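Local coordinates for periplasmic binding protein (Veillonella parvula, PDB 4LJS) that probably binds an iron-chelate or similar metal-complex ligand outside the cytoplasmic membrane and hands it to an ABC importer, as relatives in its family do, at residues I297-L300 against D301-I305; H285-L289 against L290-S294; F128-R132 against L133-Y137; E101-M105 against M106-L110. One frame throughout, in Å; residues are numbered along the deposited sequence. Where two conformers were deposited one is given.

Contact 1 (I297-L300 against D301-I305); sequences IRLL and DSIDI. Unlike the reference sequence in segment 301-305: S302 (reference Gly).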
loop_
_atom_site.group_PDB
_atom_site.type_symbol
_atom_site.label_atom_id
_atom_site.label_comp_id
_atom_site.label_asym_id
_atom_site.label_seq_id
_atom_site.Cartn_x
_atom_site.Cartn_y
_atom_site.Cartn_z
ATOM N N ILE A 297 -0.923 -5.057 -2.804
ATOM C CA ILE A 297 -0.781 -5.205 -4.254
ATOM C C ILE A 297 -0.527 -3.887 -5.007
ATOM O O ILE A 297 0.059 -3.902 -6.086
ATOM C CB ILE A 297 -1.999 -5.969 -4.869
ATOM C CG1 ILE A 297 -1.667 -6.506 -6.262
ATOM C CG2 ILE A 297 -3.244 -5.090 -4.898
ATOM C CD1 ILE A 297 -0.460 -7.415 -6.303
ATOM N N ARG A 298 -0.933 -2.752 -4.430
ATOM C CA ARG A 298 -0.783 -1.456 -5.108
ATOM C C ARG A 298 0.667 -0.941 -5.104
ATOM O O ARG A 298 0.974 0.125 -5.657
ATOM C CB ARG A 298 -1.738 -0.397 -4.530
ATOM C CG ARG A 298 -3.226 -0.740 -4.670
ATOM C CD ARG A 298 -3.608 -0.989 -6.128
ATOM N NE ARG A 298 -3.431 0.207 -6.947
ATOM C CZ ARG A 298 -4.335 1.174 -7.068
ATOM N NH1 ARG A 298 -5.504 1.098 -6.423
ATOM N NH2 ARG A 298 -4.073 2.220 -7.840
ATOM N N LEU A 299 1.557 -1.701 -4.483
ATOM C CA LEU A 299 2.989 -1.437 -4.585
ATOM C C LEU A 299 3.446 -1.398 -6.059
ATOM O O LEU A 299 4.410 -0.716 -6.402
ATOM C CB LEU A 299 3.780 -2.497 -3.813
ATOM C CG LEU A 299 5.307 -2.386 -3.854
ATOM C CD1 LEU A 299 5.770 -0.983 -3.459
ATOM C CD2 LEU A 299 5.941 -3.423 -2.962
ATOM N N LEU A 300 2.745 -2.130 -6.922
ATOM C CA LEU A 300 3.043 -2.111 -8.351
ATOM C C LEU A 300 2.934 -0.707 -8.949
ATOM O O LEU A 300 3.753 -0.320 -9.787
ATOM C CB LEU A 300 2.131 -3.082 -9.109
ATOM C CG LEU A 300 2.376 -3.176 -10.620
ATOM C CD1 LEU A 300 3.837 -3.547 -10.925
ATOM C CD2 LEU A 300 1.406 -4.155 -11.286
ATOM N N ASP A 301 1.927 0.050 -8.516
ATOM C CA ASP A 301 1.723 1.418 -9.001
ATOM C C ASP A 301 2.905 2.324 -8.636
ATOM O O ASP A 301 3.369 3.124 -9.456
ATOM C CB ASP A 301 0.423 2.015 -8.437
ATOM C CG ASP A 301 -0.824 1.329 -8.968
ATOM O OD1 ASP A 301 -1.193 0.259 -8.442
ATOM O OD2 ASP A 301 -1.449 1.868 -9.902
ATOM N N SER A 302 3.384 2.209 -7.399
ATOM C CA SER A 302 4.496 3.044 -6.959
ATOM C C SER A 302 5.821 2.654 -7.608
ATOM O O SER A 302 6.609 3.531 -7.963
ATOM C CB SER A 302 4.624 3.068 -5.440
ATOM O OG SER A 302 4.631 1.774 -4.874
ATOM N N ILE A 303 6.059 1.352 -7.766
ATOM C CA ILE A 303 7.231 0.878 -8.505
ATOM C C ILE A 303 7.289 1.520 -9.890
ATOM O O ILE A 303 8.324 2.041 -10.303
ATOM C CB ILE A 303 7.232 -0.655 -8.673
ATOM C CG1 ILE A 303 7.560 -1.347 -7.351
ATOM C CG2 ILE A 303 8.261 -1.076 -9.710
ATOM C CD1 ILE A 303 7.313 -2.846 -7.388
ATOM N N ASP A 304 6.165 1.494 -10.597
ATOM C CA ASP A 304 6.073 2.087 -11.931
ATOM C C ASP A 304 6.306 3.595 -11.948
ATOM O O ASP A 304 7.060 4.105 -12.781
ATOM C CB ASP A 304 4.727 1.758 -12.579
ATOM C CG ASP A 304 4.639 0.307 -13.031
ATOM O OD1 ASP A 304 5.684 -0.380 -13.044
ATOM O OD2 ASP A 304 3.530 -0.148 -13.377
ATOM N N ILE A 305 5.661 4.308 -11.032
ATOM C CA ILE A 305 5.813 5.756 -10.973
ATOM C C ILE A 305 7.242 6.150 -10.605
ATOM O O ILE A 305 7.842 7.021 -11.241
ATOM C CB ILE A 305 4.813 6.394 -9.993
ATOM C CG1 ILE A 305 3.389 6.207 -10.528
ATOM C CG2 ILE A 305 5.142 7.874 -9.769
ATOM C CD1 ILE A 305 2.301 6.722 -9.614
#

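Contact 2 (H285-L289 against L290-S294); sequences HFLPL and LAVYS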
loop_
_atom_site.group_PDB
_atom_site.type_symbol
_atom_site.label_atom_id
_atom_site.label_comp_id
_atom_site.label_asym_id
_atom_site.label_seq_id
_atom_site.Cartn_x
_atom_site.Cartn_y
_atom_site.Cartn_z
ATOM N N HIS A 285 6.577 14.730 -9.925
ATOM C CA HIS A 285 5.481 13.825 -10.240
ATOM C C HIS A 285 4.659 13.455 -9.015
ATOM O O HIS A 285 5.189 13.354 -7.904
ATOM C CB HIS A 285 6.026 12.552 -10.886
ATOM C CG HIS A 285 7.112 12.804 -11.884
ATOM N ND1 HIS A 285 6.853 13.158 -13.191
ATOM C CD2 HIS A 285 8.461 12.754 -11.767
ATOM C CE1 HIS A 285 7.995 13.316 -13.835
ATOM N NE2 HIS A 285 8.986 13.077 -12.994
ATOM N N PHE A 286 3.365 13.240 -9.239
ATOM C CA PHE A 286 2.462 12.779 -8.195
ATOM C C PHE A 286 2.727 11.315 -7.864
ATOM O O PHE A 286 2.981 10.505 -8.753
ATOM C CB PHE A 286 1.008 12.941 -8.646
ATOM C CG PHE A 286 0.493 14.349 -8.546
ATOM C CD1 PHE A 286 0.611 15.062 -7.362
ATOM C CD2 PHE A 286 -0.113 14.960 -9.637
ATOM C CE1 PHE A 286 0.124 16.360 -7.260
ATOM C CE2 PHE A 286 -0.600 16.258 -9.545
ATOM C CZ PHE A 286 -0.479 16.960 -8.354
ATOM N N LEU A 287 2.665 10.982 -6.580
ATOM C CA LEU A 287 2.818 9.606 -6.128
ATOM C C LEU A 287 1.746 9.325 -5.073
ATOM O O LEU A 287 1.791 9.871 -3.970
ATOM C CB LEU A 287 4.227 9.388 -5.562
ATOM C CG LEU A 287 4.626 8.010 -5.015
ATOM C CD1 LEU A 287 4.440 6.908 -6.051
ATOM C CD2 LEU A 287 6.073 8.035 -4.515
ATOM N N PRO A 288 0.754 8.491 -5.419
ATOM C CA PRO A 288 -0.347 8.244 -4.481
ATOM C C PRO A 288 0.119 7.545 -3.207
ATOM O O PRO A 288 0.859 6.558 -3.266
ATOM C CB PRO A 288 -1.316 7.356 -5.281
ATOM C CG PRO A 288 -0.509 6.808 -6.419
ATOM C CD PRO A 288 0.549 7.827 -6.718
ATOM N N LEU A 289 -0.303 8.090 -2.067
ATOM C CA LEU A 289 -0.013 7.523 -0.758
ATOM C C LEU A 289 -0.456 6.065 -0.684
ATOM O O LEU A 289 0.249 5.218 -0.125
ATOM C CB LEU A 289 -0.706 8.346 0.338
ATOM C CG LEU A 289 -0.382 8.013 1.798
ATOM C CD1 LEU A 289 1.119 8.105 2.061
ATOM C CD2 LEU A 289 -1.141 8.939 2.745
ATOM N N LEU A 290 -1.610 5.766 -1.275
ATOM C CA LEU A 290 -2.141 4.400 -1.252
ATOM C C LEU A 290 -1.212 3.390 -1.939
ATOM O O LEU A 290 -1.400 2.182 -1.815
ATOM C CB LEU A 290 -3.566 4.346 -1.847
ATOM C CG LEU A 290 -3.823 4.702 -3.325
ATOM C CD1 LEU A 290 -3.411 3.575 -4.266
ATOM C CD2 LEU A 290 -5.299 5.069 -3.571
ATOM N N ALA A 291 -0.218 3.889 -2.669
ATOM C CA ALA A 291 0.742 3.023 -3.345
ATOM C C ALA A 291 2.066 2.928 -2.596
ATOM O O ALA A 291 2.913 2.113 -2.944
ATOM C CB ALA A 291 0.986 3.506 -4.763
ATOM N N VAL A 292 2.255 3.759 -1.574
ATOM C CA VAL A 292 3.542 3.787 -0.875
ATOM C C VAL A 292 3.419 3.728 0.643
ATOM O O VAL A 292 4.408 3.877 1.359
ATOM C CB VAL A 292 4.389 5.023 -1.247
ATOM C CG1 VAL A 292 4.734 5.010 -2.723
ATOM C CG2 VAL A 292 3.666 6.301 -0.887
ATOM N N TYR A 293 2.209 3.514 1.138
ATOM C CA TYR A 293 2.023 3.338 2.570
ATOM C C TYR A 293 1.105 2.132 2.795
ATOM O O TYR A 293 -0.080 2.194 2.472
ATOM C CB TYR A 293 1.457 4.618 3.191
ATOM C CG TYR A 293 1.347 4.568 4.696
ATOM C CD1 TYR A 293 0.248 3.981 5.306
ATOM C CD2 TYR A 293 2.345 5.099 5.507
ATOM C CE1 TYR A 293 0.139 3.920 6.683
ATOM C CE2 TYR A 293 2.241 5.049 6.893
ATOM C CZ TYR A 293 1.132 4.456 7.473
ATOM O OH TYR A 293 1.005 4.385 8.845
ATOM N N SER A 294 1.666 1.045 3.335
ATOM C CA SER A 294 0.996 -0.266 3.412
ATOM C C SER A 294 0.142 -0.586 2.191
ATOM O O SER A 294 -1.043 -0.827 2.327
ATOM C CB SER A 294 0.089 -0.343 4.643
ATOM O OG SER A 294 0.824 -0.222 5.839
#

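Contact 3 (F128-R132 against L133-Y137); sequences FWQAR and LANVY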
loop_
_atom_site.group_PDB
_atom_site.type_symbol
_atom_site.label_atom_id
_atom_site.label_comp_id
_atom_site.label_asym_id
_atom_site.label_seq_id
_atom_site.Cartn_x
_atom_site.Cartn_y
_atom_site.Cartn_z
ATOM N N PHE A 128 -9.983 -12.536 20.890
ATOM C CA PHE A 128 -11.432 -12.414 20.913
ATOM C C PHE A 128 -12.049 -13.203 19.763
ATOM O O PHE A 128 -12.985 -13.976 19.958
ATOM C CB PHE A 128 -11.824 -10.937 20.827
ATOM C CG PHE A 128 -13.296 -10.702 20.674
ATOM C CD1 PHE A 128 -13.878 -10.637 19.413
ATOM C CD2 PHE A 128 -14.100 -10.514 21.788
ATOM C CE1 PHE A 128 -15.247 -10.408 19.269
ATOM C CE2 PHE A 128 -15.467 -10.286 21.647
ATOM C CZ PHE A 128 -16.037 -10.231 20.378
ATOM N N TRP A 129 -11.513 -13.003 18.565
ATOM C CA TRP A 129 -12.050 -13.634 17.367
ATOM C C TRP A 129 -11.763 -15.127 17.302
ATOM O O TRP A 129 -12.555 -15.891 16.749
ATOM C CB TRP A 129 -11.530 -12.923 16.114
ATOM C CG TRP A 129 -12.165 -11.584 15.955
ATOM C CD1 TRP A 129 -11.572 -10.366 16.123
ATOM C CD2 TRP A 129 -13.540 -11.325 15.638
ATOM N NE1 TRP A 129 -12.491 -9.362 15.921
ATOM C CE2 TRP A 129 -13.706 -9.923 15.618
ATOM C CE3 TRP A 129 -14.645 -12.143 15.361
ATOM C CZ2 TRP A 129 -14.931 -9.318 15.333
ATOM C CZ3 TRP A 129 -15.866 -11.545 15.078
ATOM C CH2 TRP A 129 -15.999 -10.140 15.063
ATOM N N GLN A 130 -10.636 -15.541 17.869
ATOM C CA GLN A 130 -10.286 -16.953 17.875
ATOM C C GLN A 130 -11.269 -17.739 18.740
ATOM O O GLN A 130 -11.503 -18.926 18.517
ATOM C CB GLN A 130 -8.835 -17.160 18.318
ATOM C CG GLN A 130 -7.831 -16.855 17.202
ATOM C CD GLN A 130 -6.405 -16.688 17.699
ATOM O OE1 GLN A 130 -6.146 -16.721 18.901
ATOM N NE2 GLN A 130 -5.471 -16.505 16.770
ATOM N N ALA A 131 -11.866 -17.062 19.714
ATOM C CA ALA A 131 -12.869 -17.698 20.553
ATOM C C ALA A 131 -14.189 -17.809 19.789
ATOM O O ALA A 131 -15.071 -18.581 20.161
ATOM C CB ALA A 131 -13.056 -16.909 21.835
ATOM N N ARG A 132 -14.315 -17.024 18.721
ATOM C CA ARG A 132 -15.496 -17.070 17.869
ATOM C C ARG A 132 -15.211 -17.876 16.604
ATOM O O ARG A 132 -15.947 -17.785 15.626
ATOM C CB ARG A 132 -15.953 -15.649 17.516
ATOM C CG ARG A 132 -16.168 -14.767 18.744
ATOM C CD ARG A 132 -16.818 -13.421 18.409
ATOM N NE ARG A 132 -18.179 -13.533 17.866
ATOM C CZ ARG A 132 -19.260 -13.853 18.577
ATOM N NH1 ARG A 132 -19.158 -14.122 19.875
ATOM N NH2 ARG A 132 -20.455 -13.919 17.987
ATOM N N LEU A 133 -14.140 -18.667 16.644
ATOM C CA LEU A 133 -13.697 -19.478 15.504
ATOM C C LEU A 133 -13.403 -18.680 14.227
ATOM O O LEU A 133 -13.678 -19.137 13.116
ATOM C CB LEU A 133 -14.681 -20.613 15.219
ATOM C CG LEU A 133 -14.696 -21.677 16.317
ATOM C CD1 LEU A 133 -15.609 -22.802 15.933
ATOM C CD2 LEU A 133 -13.284 -22.192 16.569
ATOM N N ALA A 134 -12.838 -17.492 14.398
ATOM C CA ALA A 134 -12.386 -16.694 13.271
ATOM C C ALA A 134 -10.903 -16.411 13.429
ATOM O O ALA A 134 -10.344 -16.533 14.522
ATOM C CB ALA A 134 -13.159 -15.392 13.184
ATOM N N ASN A 135 -10.270 -16.039 12.327
ATOM C CA ASN A 135 -8.870 -15.654 12.344
ATOM C C ASN A 135 -8.683 -14.171 12.074
ATOM O O ASN A 135 -9.571 -13.508 11.527
ATOM C CB ASN A 135 -8.091 -16.484 11.329
ATOM C CG ASN A 135 -7.862 -17.887 11.812
ATOM O OD1 ASN A 135 -7.332 -18.087 12.904
ATOM N ND2 ASN A 135 -8.290 -18.871 11.028
ATOM N N VAL A 136 -7.524 -13.657 12.470
ATOM C CA VAL A 136 -7.166 -12.258 12.236
ATOM C C VAL A 136 -5.790 -12.205 11.567
ATOM O O VAL A 136 -4.868 -12.909 11.977
ATOM C CB VAL A 136 -7.127 -11.463 13.558
ATOM C CG1 VAL A 136 -6.560 -10.054 13.344
ATOM C CG2 VAL A 136 -8.520 -11.407 14.187
ATOM N N TYR A 137 -5.670 -11.405 10.514
ATOM C CA TYR A 137 -4.375 -11.157 9.902
ATOM C C TYR A 137 -4.104 -9.660 9.875
ATOM O O TYR A 137 -4.948 -8.877 9.443
ATOM C CB TYR A 137 -4.281 -11.747 8.490
ATOM C CG TYR A 137 -2.920 -11.523 7.877
ATOM C CD1 TYR A 137 -1.832 -12.294 8.270
ATOM C CD2 TYR A 137 -2.712 -10.526 6.928
ATOM C CE1 TYR A 137 -0.572 -12.093 7.729
ATOM C CE2 TYR A 137 -1.443 -10.315 6.375
ATOM C CZ TYR A 137 -0.381 -11.102 6.783
ATOM O OH TYR A 137 0.881 -10.907 6.253
HETATM O O HOH W 1 -5.929 -15.698 14.068
#

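Contact 4 (E101-M105 against M106-L110); sequences ESVLM and MKPDL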
loop_
_atom_site.group_PDB
_atom_site.type_symbol
_atom_site.label_atom_id
_atom_site.label_comp_id
_atom_site.label_asym_id
_atom_site.label_seq_id
_atom_site.Cartn_x
_atom_site.Cartn_y
_atom_site.Cartn_z
ATOM N N GLU A 101 -20.169 -3.976 16.688
ATOM C CA GLU A 101 -21.522 -4.516 16.645
ATOM C C GLU A 101 -21.916 -4.952 15.225
ATOM O O GLU A 101 -22.469 -6.035 15.038
ATOM C CB GLU A 101 -22.524 -3.513 17.223
ATOM C CG GLU A 101 -23.523 -4.143 18.148
ATOM C CD GLU A 101 -24.431 -3.131 18.830
ATOM O OE1 GLU A 101 -24.056 -2.630 19.919
ATOM O OE2 GLU A 101 -25.522 -2.852 18.285
ATOM N N SER A 102 -21.609 -4.126 14.228
ATOM C CA SER A 102 -21.893 -4.475 12.826
ATOM C C SER A 102 -21.062 -5.670 12.343
ATOM O O SER A 102 -21.568 -6.552 11.652
ATOM C CB SER A 102 -21.634 -3.283 11.893
ATOM O OG SER A 102 -22.314 -2.123 12.335
ATOM N N VAL A 103 -19.780 -5.687 12.693
ATOM C CA VAL A 103 -18.907 -6.786 12.280
ATOM C C VAL A 103 -19.282 -8.126 12.935
ATOM O O VAL A 103 -19.192 -9.174 12.295
ATOM C CB VAL A 103 -17.431 -6.439 12.481
ATOM C CG1 VAL A 103 -16.546 -7.646 12.191
ATOM C CG2 VAL A 103 -17.048 -5.282 11.560
ATOM N N LEU A 104 -19.729 -8.091 14.191
ATOM C CA LEU A 104 -20.268 -9.284 14.835
ATOM C C LEU A 104 -21.439 -9.866 14.027
ATOM O O LEU A 104 -21.504 -11.072 13.805
ATOM C CB LEU A 104 -20.698 -8.987 16.280
ATOM C CG LEU A 104 -19.559 -8.911 17.315
ATOM C CD1 LEU A 104 -20.036 -8.323 18.644
ATOM C CD2 LEU A 104 -18.924 -10.278 17.533
HETATM N N MSE A 105 -22.344 -8.994 13.590
HETATM C CA MSE A 105 -23.518 -9.396 12.814
HETATM C C MSE A 105 -23.133 -10.093 11.510
HETATM O O MSE A 105 -23.837 -10.989 11.043
HETATM C CB MSE A 105 -24.414 -8.181 12.525
HETATM C CG MSE A 105 -25.539 -8.420 11.510
HETATM SE SE MSE A 105 -25.040 -8.106 9.634
HETATM C CE MSE A 105 -24.560 -6.212 9.766
HETATM N N MSE A 106 -22.009 -9.676 10.934
HETATM C CA MSE A 106 -21.538 -10.212 9.663
HETATM C C MSE A 106 -20.956 -11.612 9.800
HETATM O O MSE A 106 -20.861 -12.340 8.811
HETATM C CB MSE A 106 -20.460 -9.297 9.085
HETATM C CG MSE A 106 -20.968 -7.962 8.629
HETATM SE SE MSE A 106 -19.497 -6.807 8.103
HETATM C CE MSE A 106 -20.500 -5.129 8.110
ATOM N N LYS A 107 -20.530 -11.955 11.015
ATOM C CA LYS A 107 -19.934 -13.258 11.314
ATOM C C LYS A 107 -18.777 -13.604 10.382
ATOM O O LYS A 107 -18.864 -14.551 9.596
ATOM C CB LYS A 107 -21.000 -14.367 11.278
ATOM C CG LYS A 107 -22.042 -14.235 12.369
ATOM C CD LYS A 107 -22.996 -15.420 12.401
ATOM C CE LYS A 107 -22.284 -16.703 12.798
ATOM N NZ LYS A 107 -23.266 -17.733 13.244
ATOM N N PRO A 108 -17.689 -12.831 10.459
ATOM C CA PRO A 108 -16.551 -13.135 9.592
ATOM C C PRO A 108 -15.835 -14.391 10.076
ATOM O O PRO A 108 -15.954 -14.754 11.251
ATOM C CB PRO A 108 -15.642 -11.926 9.796
ATOM C CG PRO A 108 -15.912 -11.519 11.223
ATOM C CD PRO A 108 -17.392 -11.732 11.400
ATOM N N ASP A 109 -15.106 -15.051 9.185
ATOM C CA ASP A 109 -14.220 -16.118 9.613
ATOM C C ASP A 109 -12.757 -15.686 9.437
ATOM O O ASP A 109 -11.839 -16.349 9.906
ATOM C CB ASP A 109 -14.552 -17.469 8.929
ATOM C CG ASP A 109 -14.467 -17.417 7.408
ATOM O OD1 ASP A 109 -14.060 -16.375 6.846
ATOM O OD2 ASP A 109 -14.802 -18.442 6.772
ATOM N N LEU A 110 -12.556 -14.556 8.770
ATOM C CA LEU A 110 -11.246 -13.916 8.710
ATOM C C LEU A 110 -11.423 -12.408 8.699
ATOM O O LEU A 110 -12.250 -11.874 7.948
ATOM C CB LEU A 110 -10.454 -14.364 7.472
ATOM C CG LEU A 110 -9.173 -13.572 7.157
ATOM C CD1 LEU A 110 -8.094 -13.709 8.243
ATOM C CD2 LEU A 110 -8.604 -13.942 5.791
#

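Contact 1 (I297-L300 against D301-I305)
L299 O accepts the amide of I303 and L300 O that of D304, two i-to-i+4 bonds that open helix 299-310 just after a short 3-10 segment. The first is nearly linear, I303 N lying 3.0 Å from L299 O. One step earlier the spacing is that of a 3-10 turn: D301 N reaches back to R298 O in a weak bond. Across this turn R298 and D301 form a salt bridge three residues apart. R298 NE points at D301 OD1 at 2.7 Å and 171°, in the guanidinium plane but from well above the carboxylate plane, and the two planes are turned 58° apart. The second prong is weak, R298 NH2 standing 3.4 Å from D301 OD2. R298 bends about its CB-CG and CG-CD bonds, which turns the NE edge of the guanidinium to the aspartate. NH1 meets the carboxylate of E56 and the carbonyl of Y78, while D301 OD1 also pairs with R80. S302 OG hydrogen-bonds to A291 O, and L299 O, 2.9 Å from S302 OG, is also within reach. L299 CG rests 4.1 Å from I303 CD1, against helix 151-164, I303 also reaching helix 168-188. A methionine in place of R298 would probably leave the carboxylates of E56 and D301 short of a shared positive partner. Two arginines and two acids thus alternate in a network built on the buried R298-D301 pair, which is likely to keep both carboxylates ionised and tie the start of the helix to helix 52-60.

Contact 2 (H285-L289 against L290-S294)
V292 folds back over the end of strand 284-288, its CG1 lying 3.8 Å from L287 CD2. Going out along V292, CB points back to the strand and divides the work between two methyls. CG1, anti to the carbonyl carbon (chi1 -62°), meets the branched end of L287, with CG and both methyls of the leucine at about the same distance. CG2 takes the other side, 3.7 Å from L289 O and equally near P288 O, with L289 CD1 a little farther off. With an alanine here, the L287 methyls would probably lose their neighbour and a gap would open beside them. The chain turns on two sound backbone bonds, A291 N to P288 O at 2.9 Å and V292 N to L289 O at 2.9 Å, each donor standing above the carbonyl plane, with a weak third from Y293 N to L289 O. Alongside, L289 CD1 packs 3.7 Å from Y293 CB, the two side chains pointing the same way, and P288 CG touches A291 CB. Helix 299-310 closes the inner side through S302 and I305. The carbonyls of P288 and L289 are thus met by amides of the turn, while the side chains that meet are hydrocarbon: hydrogen bonding sets the reversal and apolar contacts pack its side chains.

Contact 3 (F128-R132 against L133-Y137)
W129 O is gripped by two amides, A134 N at 2.9 Å and R132 N at 2.9 Å, which come to it from opposite faces of the carbonyl plane. The bond from A134 is the longer loop of a Schellman motif; inside it L133 N makes a weak bond to Q130 O at 3.2 Å, closing a type I turn from Q130 to L133. L133 is the C-prime residue, and its positive phi (58°) swings the chain out of helix 126-130 and into strand 135-138. The hydrophobic side of the cap is carried by W129. With CG anti to the carbonyl carbon (chi1 -72°), the indole lies beside the outgoing strand, where W129 CD1 is 3.8 Å from V136 CG2; the two side chains cross at about a right angle. A134 CB sits by the six-membered end of the ring, 4.2 Å from W129 CE3, and F128 CD1 sits over the centre of one ring face. The indole N-H is taken by the carbonyl of L123, and V103 and L104 of helix 100-106 also touch the W129 side chain. On another side a water ties helix to strand: it accepts from Q130 NE2 at 2.9 Å and from V136 N, and donates to N135 OD1 at 3.0 Å. Q130 CA adds a C-H...O contact to A134 O. This is the helix-to-strand joint of a beta-alpha-beta unit, and its chemistry is divided: amides meet the W129 and Q130 carbonyls and a water joins Q130, N135 and V136, while tryptophan, alanine and valine seal the inner side.

Contact 4 (E101-M105 against M106-L110)
This is a helix C-terminus running into a strand: helix 100-106 ends here and the chain passes through K107 and P108 toward strand 110-113 of the parallel sheet. M106 N still keeps the helical bond, 3.2 Å from S102 O, the donor tilted 20° from the carbonyl plane. One residue on, K107 N sits 3.1 Å from L104 O, coming from above that carbonyl's plane, while its reach to V103 O is weak. K107 then leaves helical geometry with a positive phi (53°). P108, which has no amide hydrogen to offer, follows and lays its ring against the last turn: P108 CD is 3.3 Å from V103 O, and P108 CG lies 4.0 Å from V103 CG1, the two side chains crossing at about a right angle. The turn joins helix to strand within the alternating beta-alpha order of this domain, and V103 and P108 both look onto V48 of strand 47-50 and W129 of helix 126-130. M106, a selenomethionine, runs extended beyond CG back along the helix; its CG is 3.4 Å from S102 O and its CE 4.0 Å from the same oxygen, and V48 and Y92 also touch this side chain. At the end of the loop, D109 receives the backbone amides of E45 and R46 on its two carboxylate oxygens, and R46 in turn donates to M106 O through NH1.

In the fold
Contacts 1 and 2 lie near the middle of the chain and are in direct contact: besides the S302-A291 hydrogen bond, V292 packs on S302, so the end of strand 284-288 and the start of helix 299-310 are held together. Contacts 3 and 4 sit about 25 Å from the chain's centre, beside the parallel sheet, at the helix ends that lead into its strands; D109 O takes the amide of N135 where strands 110-113 and 135-138 begin to pair. Contact 1 buries charge, contact 2 is largely hydrocarbon, and the outer pair are helix endings with exposed residues, backbone capping and, in contact 3, a bridging water.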